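Local coordinates for esterase (Rhizomucor miehei CAU432, PDB 4WY8) that hydrolyses carboxylic esters as a fungal carboxylesterase of the alpha/beta hydrolase fold, at the interface of chains A and B. Numbering follows the deposited sequence. Chains: chain A/B, esterase.

The interface of chains A and B. Residues chain A 4, 6, 259, 287; chain B 272, 276.
The guanidinium of B:Arg272 has A:Leu287 over one face, the methyl CD2 standing 4.0 Å above the plane and displaced toward the rim, and the carboxylate of A:Glu259 at its edge. There the terminal nitrogen NH2 of B:Arg272 gives a salt-bridging hydrogen bond of 2.8 Å to A:Glu259 OE2. It is fairly straight, lies close to the guanidinium plane and meets the oxygen nearly along its C-O axis. The carboxylate and guanidinium planes are turned 31° apart, and the two groups do not pair side by side: the other oxygen, A:Glu259 OE1, takes a water at 2.9 Å. That water also lies 2.9 Å from NE of B:Arg272, so it links NE to OE1 beside the direct NH2-OE2 bond, and it contacts the backbone N and O of A:Lys6, which tie it to the N-terminal segment. A:Glu259 arrives fully stretched, CG anti to its own backbone N (chi1 -179°), and this carries the carboxylate out to the partner chain. The aliphatic part of A:Lys6 crosses B:Arg272 at about a right angle, with CG 3.9 Å from CD of the arginine. The bend at chi2 (-68°), about CB-CG, turns the rest of the chain toward B:Glu276, where CE packs 3.7 Å from the carboxylate carbon CD. A:Lys6 NZ lies 4.3 Å from B:Glu276 OE2, too far for a salt bridge, though the opposite charges may still attract weakly. The two-fold axis repeats the patch with chains exchanged; the dimer may be biological. Both chain B residues project from helix 264-276, one turn apart, B:Glu276 being its last residue, while chain A supplies its N-terminal stretch and the loop residues A:Glu259 and A:Leu287 beside strands 253-258 and 281-286.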
ATOM      1  N   THR A   4       3.895  -0.891  21.078  1.00 44.85           N
ATOM      2  CA  THR A   4       4.478  -2.225  21.031  1.00 44.94           C
ATOM      3  C   THR A   4       3.995  -2.925  19.758  1.00 43.92           C
ATOM      4  O   THR A   4       2.805  -2.872  19.404  1.00 35.49           O
ATOM      5  CB  THR A   4       4.127  -3.059  22.288  1.00 40.01           C
ATOM      6  OG1 THR A   4       3.140  -4.046  21.970  1.00 48.23           O
ATOM      7  CG2 THR A   4       3.608  -2.159  23.401  1.00 48.23           C
ATOM      8  N   LYS A   6       2.657  -5.424  17.168  1.00 29.98           N
ATOM      9  CA  LYS A   6       1.817  -6.601  17.138  1.00 25.89           C
ATOM     10  C   LYS A   6       2.052  -7.237  15.777  1.00 32.71           C
ATOM     11  O   LYS A   6       1.669  -6.672  14.747  1.00 30.34           O
ATOM     12  CB  LYS A   6       0.335  -6.256  17.349  1.00 31.39           C
ATOM     13  CG  LYS A   6      -0.009  -5.612  18.723  1.00 35.04           C
ATOM     14  CD  LYS A   6       0.174  -6.583  19.894  1.00 41.25           C
ATOM     15  CE  LYS A   6      -0.236  -5.945  21.229  1.00 44.58           C
ATOM     16  NZ  LYS A   6       0.193  -6.767  22.409  1.00 32.93           N
ATOM     17  N   GLU A 259       7.162  -2.845   9.174  1.00 12.72           N
ATOM     18  CA  GLU A 259       7.161  -2.197  10.480  1.00 15.24           C
ATOM     19  C   GLU A 259       8.186  -2.818  11.437  1.00 13.53           C
ATOM     20  O   GLU A 259       8.923  -2.098  12.101  1.00 14.96           O
ATOM     21  CB  GLU A 259       5.778  -2.249  11.110  1.00 12.85           C
ATOM     22  CG  GLU A 259       5.718  -1.554  12.463  1.00 14.82           C
ATOM     23  CD  GLU A 259       4.384  -1.760  13.155  1.00 19.13           C
ATOM     24  OE1 GLU A 259       3.752  -2.811  12.899  1.00 15.60           O
ATOM     25  OE2 GLU A 259       3.988  -0.894  13.973  1.00 22.76           O
ATOM     26  N   LEU A 287       2.112  -2.575   8.254  1.00 12.41           N
ATOM     27  CA  LEU A 287       2.132  -2.847   9.684  1.00 13.02           C
ATOM     28  C   LEU A 287       2.004  -4.335   9.987  1.00 18.26           C
ATOM     29  O   LEU A 287       1.416  -5.102   9.204  1.00 15.18           O
ATOM     30  CB  LEU A 287       1.031  -2.079  10.400  1.00 15.94           C
ATOM     31  CG  LEU A 287       1.479  -0.722  10.965  1.00 21.61           C
ATOM     32  CD1 LEU A 287       1.718   0.328   9.869  1.00 16.77           C
ATOM     33  CD2 LEU A 287       0.467  -0.225  11.975  1.00 21.55           C
TER
ATOM     34  N   ARG B 272      -3.851  -2.475  14.884  1.00 15.99           N
ATOM     35  CA  ARG B 272      -3.264  -3.472  15.778  1.00 15.88           C
ATOM     36  C   ARG B 272      -4.308  -4.240  16.594  1.00 15.60           C
ATOM     37  O   ARG B 272      -4.216  -5.464  16.713  1.00 12.96           O
ATOM     38  CB  ARG B 272      -2.271  -2.820  16.732  1.00 20.27           C
ATOM     39  CG  ARG B 272      -0.998  -2.375  16.059  1.00 25.70           C
ATOM     40  CD  ARG B 272       0.110  -2.039  17.061  1.00 26.30           C
ATOM     41  NE  ARG B 272       1.183  -1.333  16.363  1.00 26.21           N
ATOM     42  CZ  ARG B 272       1.232  -0.012  16.240  1.00 19.65           C
ATOM     43  NH1 ARG B 272       0.297   0.740  16.806  1.00 20.44           N
ATOM     44  NH2 ARG B 272       2.220   0.556  15.568  1.00 23.88           N
ATOM     45  N   GLU B 276      -4.946  -8.229  16.640  1.00 16.22           N
ATOM     46  CA  GLU B 276      -5.056  -8.971  17.904  1.00 21.55           C
ATOM     47  C   GLU B 276      -6.322  -9.825  17.953  1.00 21.62           C
ATOM     48  O   GLU B 276      -6.304 -10.963  18.437  1.00 22.12           O
ATOM     49  CB  GLU B 276      -5.086  -7.988  19.080  1.00 22.49           C
ATOM     50  CG  GLU B 276      -3.724  -7.495  19.597  1.00 28.50           C
ATOM     51  CD  GLU B 276      -3.859  -6.634  20.860  1.00 36.13           C
ATOM     52  OE1 GLU B 276      -3.765  -5.389  20.743  1.00 44.61           O
ATOM     53  OE2 GLU B 276      -4.081  -7.188  21.960  1.00 39.79           O
TER
HETATM   54  O   HOH W   1       1.908  -3.804  14.941  1.00 26.38           O